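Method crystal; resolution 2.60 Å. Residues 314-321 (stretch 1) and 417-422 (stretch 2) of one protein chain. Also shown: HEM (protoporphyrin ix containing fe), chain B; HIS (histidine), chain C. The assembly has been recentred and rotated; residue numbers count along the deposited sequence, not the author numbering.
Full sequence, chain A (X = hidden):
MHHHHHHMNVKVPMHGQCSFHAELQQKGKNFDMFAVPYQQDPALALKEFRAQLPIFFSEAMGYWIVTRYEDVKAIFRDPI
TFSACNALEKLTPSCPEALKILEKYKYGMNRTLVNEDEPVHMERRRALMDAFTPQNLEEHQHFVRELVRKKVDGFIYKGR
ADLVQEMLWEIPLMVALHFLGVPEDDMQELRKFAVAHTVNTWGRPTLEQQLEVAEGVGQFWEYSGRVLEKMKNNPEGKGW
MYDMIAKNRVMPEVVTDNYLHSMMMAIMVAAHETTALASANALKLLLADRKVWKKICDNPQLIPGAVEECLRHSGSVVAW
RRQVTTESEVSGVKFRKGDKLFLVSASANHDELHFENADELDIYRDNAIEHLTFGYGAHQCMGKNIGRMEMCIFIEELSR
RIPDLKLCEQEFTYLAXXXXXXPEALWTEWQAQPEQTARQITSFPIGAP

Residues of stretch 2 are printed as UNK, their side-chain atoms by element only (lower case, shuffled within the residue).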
# COMPACT_ATOMS: atom_id res chain seq x y z
N SER A 314 3.18 4.60 11.17
CA SER A 314 2.43 3.37 10.93
C SER A 314 1.74 3.49 9.58
O SER A 314 0.51 3.50 9.48
CB SER A 314 1.40 3.05 12.00
OG SER A 314 1.88 3.29 13.31
N GLY A 315 2.55 3.57 8.52
CA GLY A 315 2.02 3.56 7.18
C GLY A 315 1.46 2.20 6.77
O GLY A 315 1.65 1.18 7.45
N SER A 316 0.74 2.21 5.66
CA SER A 316 0.06 1.01 5.16
C SER A 316 0.93 0.15 4.28
O SER A 316 0.64 -1.03 4.12
CB SER A 316 -1.21 1.40 4.40
OG SER A 316 -0.91 2.42 3.44
N VAL A 317 1.98 0.71 3.68
CA VAL A 317 3.05 -0.07 3.06
C VAL A 317 4.23 -0.09 4.03
O VAL A 317 4.80 0.95 4.36
CB VAL A 317 3.46 0.52 1.71
CG1 VAL A 317 4.64 -0.28 1.13
CG2 VAL A 317 2.27 0.51 0.74
N VAL A 318 4.61 -1.29 4.48
CA VAL A 318 5.70 -1.46 5.43
C VAL A 318 6.95 -2.04 4.80
O VAL A 318 8.02 -1.99 5.43
CB VAL A 318 5.26 -2.33 6.62
CG1 VAL A 318 4.19 -1.60 7.48
CG2 VAL A 318 4.74 -3.68 6.13
N ALA A 319 6.86 -2.61 3.59
CA ALA A 319 8.00 -3.20 2.90
C ALA A 319 7.70 -3.28 1.41
O ALA A 319 6.64 -3.78 1.03
CB ALA A 319 8.32 -4.59 3.44
N TRP A 320 8.62 -2.81 0.58
CA TRP A 320 8.51 -2.91 -0.86
C TRP A 320 9.76 -3.62 -1.39
O TRP A 320 10.70 -3.91 -0.64
CB TRP A 320 8.31 -1.51 -1.49
CG TRP A 320 7.45 -1.50 -2.71
CD1 TRP A 320 7.80 -1.03 -3.95
CD2 TRP A 320 6.10 -1.98 -2.83
NE1 TRP A 320 6.75 -1.20 -4.83
CE2 TRP A 320 5.70 -1.77 -4.17
CE3 TRP A 320 5.19 -2.57 -1.93
CZ2 TRP A 320 4.43 -2.12 -4.64
CZ3 TRP A 320 3.93 -2.94 -2.41
CH2 TRP A 320 3.56 -2.70 -3.75
N ARG A 321 9.77 -3.94 -2.68
CA ARG A 321 10.76 -4.88 -3.19
C ARG A 321 11.51 -4.35 -4.41
O ARG A 321 10.98 -3.55 -5.21
CB ARG A 321 10.10 -6.21 -3.55
CG ARG A 321 9.52 -6.95 -2.35
CD ARG A 321 8.90 -8.26 -2.81
NE ARG A 321 7.62 -8.05 -3.46
CZ ARG A 321 6.95 -8.98 -4.14
NH1 ARG A 321 7.45 -10.22 -4.29
NH2 ARG A 321 5.77 -8.64 -4.68
N UNK A 417 0.93 -10.78 5.76
CA UNK A 417 1.59 -10.58 4.48
C UNK A 417 2.85 -9.77 4.78
O UNK A 417 3.10 -9.40 5.93
c UNK A 417 0.65 -9.91 3.47
c UNK A 417 0.46 -8.42 3.73
o UNK A 417 1.08 -7.57 3.06
n UNK A 417 -0.36 -8.09 4.71
N UNK A 418 3.65 -9.51 3.76
CA UNK A 418 4.95 -8.88 3.99
C UNK A 418 4.93 -7.37 3.85
O UNK A 418 5.79 -6.71 4.44
c UNK A 418 6.00 -9.42 3.00
c UNK A 418 6.08 -10.92 3.09
o UNK A 418 5.66 -8.99 1.66
N UNK A 419 3.99 -6.81 3.10
CA UNK A 419 4.12 -5.46 2.57
C UNK A 419 3.02 -4.50 3.01
O UNK A 419 3.28 -3.30 3.16
o UNK A 419 5.40 -6.06 0.64
c UNK A 419 4.15 -5.52 1.04
N UNK A 420 1.80 -4.99 3.23
CA UNK A 420 0.69 -4.13 3.59
C UNK A 420 0.29 -4.39 5.04
O UNK A 420 0.46 -5.50 5.56
c UNK A 420 -0.12 -4.12 1.20
c UNK A 420 0.55 -3.70 -1.46
c UNK A 420 0.25 -5.17 0.39
c UNK A 420 -0.14 -2.85 0.65
c UNK A 420 0.19 -2.64 -0.67
c UNK A 420 0.57 -4.97 -0.93
c UNK A 420 -0.48 -4.34 2.64
N UNK A 421 -0.22 -3.35 5.70
CA UNK A 421 -0.47 -3.40 7.14
C UNK A 421 -1.60 -2.46 7.53
O UNK A 421 -1.53 -1.25 7.31
n UNK A 421 1.19 -4.73 13.49
n UNK A 421 1.63 -3.45 11.62
c UNK A 421 0.61 -3.33 9.40
c UNK A 421 1.44 -4.65 12.19
c UNK A 421 0.80 -3.06 7.93
n UNK A 421 1.52 -5.76 11.47
c UNK A 421 1.90 -3.25 10.20
N UNK A 422 -2.64 -3.04 8.12
CA UNK A 422 -3.70 -2.30 8.76
C UNK A 422 -4.57 -3.27 9.52
O UNK A 422 -4.64 -4.46 9.21
CHA HEM B . 3.43 3.60 -6.35
CHB HEM B . 2.25 3.39 -1.63
CHC HEM B . -2.24 5.02 -2.58
CHD HEM B . -1.16 4.76 -7.31
C1A HEM B . 3.52 3.38 -4.99
C2A HEM B . 4.65 2.85 -4.25
C3A HEM B . 4.33 2.79 -2.97
C4A HEM B . 2.97 3.28 -2.81
CMA HEM B . 5.26 2.29 -1.85
CAA HEM B . 6.02 2.43 -4.85
CBA HEM B . 6.97 3.60 -4.64
CGA HEM B . 8.31 3.34 -5.26
O1A HEM B . 8.52 2.24 -5.83
O2A HEM B . 9.17 4.24 -5.18
C1B HEM B . 0.98 3.89 -1.47
C2B HEM B . 0.36 4.21 -0.20
C3B HEM B . -0.90 4.64 -0.46
C4B HEM B . -1.10 4.63 -1.90
CMB HEM B . 1.06 4.03 1.17
CAB HEM B . -2.00 5.14 0.51
CBB HEM B . -1.83 5.40 1.81
C1C HEM B . -2.35 5.10 -3.95
C2C HEM B . -3.51 5.49 -4.73
C3C HEM B . -3.18 5.41 -6.04
C4C HEM B . -1.82 4.97 -6.13
CMC HEM B . -4.86 5.92 -4.11
CAC HEM B . -3.99 5.70 -7.33
CBC HEM B . -5.27 6.08 -7.31
C1D HEM B . 0.15 4.40 -7.48
C2D HEM B . 0.82 4.21 -8.74
C3D HEM B . 2.09 3.90 -8.48
C4D HEM B . 2.28 3.88 -7.04
CMD HEM B . 0.20 4.34 -10.15
CAD HEM B . 3.15 3.60 -9.57
CBD HEM B . 3.86 4.85 -10.06
CGD HEM B . 5.15 4.46 -10.73
O1D HEM B . 5.43 3.24 -10.81
O2D HEM B . 5.91 5.34 -11.19
NA HEM B . 2.51 3.61 -4.08
NB HEM B . 0.07 4.17 -2.48
NC HEM B . -1.34 4.78 -4.85
ND HEM B . 1.07 4.19 -6.46
FE HEM B . 0.55 4.20 -4.47
N HIS C . -0.44 -2.13 -4.41
CA HIS C . 0.30 -1.08 -3.72
C HIS C . -0.64 0.02 -3.23
O HIS C . -0.17 1.05 -2.72
CB HIS C . 1.37 -0.49 -4.63
CG HIS C . 0.92 -0.30 -6.05
ND1 HIS C . 1.06 0.89 -6.72
CD2 HIS C . 0.35 -1.16 -6.92
CE1 HIS C . 0.58 0.76 -7.95
NE2 HIS C . 0.14 -0.48 -8.09
OXT HIS C . -1.86 -0.10 -3.33
O HOH W 1 0.01 1.98 -4.76

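Position 417 has four side-chain atoms: two carbons, the second carrying one oxygen and one nitrogen. It touches nothing on stretch 1. The planar end, with its oxygen close to the backbone nitrogens of 419 and 420, fits an amide. This is Asn417. Its OD1 accepts a hydrogen bond from N of 419 at 3.0 Å. Asn417 OD1 also accepts one from N of 420 at 2.7 Å. Its ND2 donates to O of 420 at 2.8 Å. These bonds tie the side chain to the backbone of 419 and 420.

Position 418 has three side-chain atoms. The first carbon carries one oxygen and one carbon, a branch at CB. The side chain does not touch stretch 1, but the backbone O lies 3.4 Å from Ala319 CB and 3.6 Å from Val318 CG2. This is Thr418.

Position 419 has one carbon and then one oxygen. That oxygen sits 2.6 Å from Ala319 O, close enough for a hydrogen bond. This is Ser419. Its OG donates to Ala319 O and accepts from Thr418 OG1 at 3.1 Å. Its backbone O accepts from Val318 N at 2.7 Å.

Position 420 has one carbon followed by a ring of six carbons, with no heteroatom. The ring approaches Val317 and Trp320. This is Phe420. Its CA-to-CB bond points away overall, but the ring end comes nearer. CE1 lies 4.0 Å from Val317 CG2, and CZ lies 3.6 Å from Trp320 CZ3, at the edge of the tryptophan ring. The two aromatic planes meet at 81°. CE1 is also 3.4 Å from CA of the bound histidine.

Position 421 has three carbons, a nitrogen, then a carbon carrying two more nitrogens: a guanidinium. CB lies 3.7 Å from Val318 CG1. This is Arg421. Its end leads away from stretch 1, and NH1 and NH2 are hydrogen-bonded elsewhere in the structure. Its backbone N donates to Ser316 O at 2.9 Å.

Position 422 has no side-chain atoms and makes no contact with stretch 1. This is Gly422.

Two of the three hydrogen bonds across the contact are backbone to backbone. Arg421 N to Ser316 O and Val318 N to Ser419 O flank a single bridge between Val317 and Phe420, whose CA atoms are 4.7 Å apart. The Ser419 hydroxyl adds a third hydrogen bond, at Ala319. Beside this polar seam, Val317, Trp320 and Phe420 form an apolar patch. Trp320 and Phe420 both reach the bound histidine, with Trp320 CH2 3.2 Å from its CB.

Stretch 2 417-422: NTSFRG
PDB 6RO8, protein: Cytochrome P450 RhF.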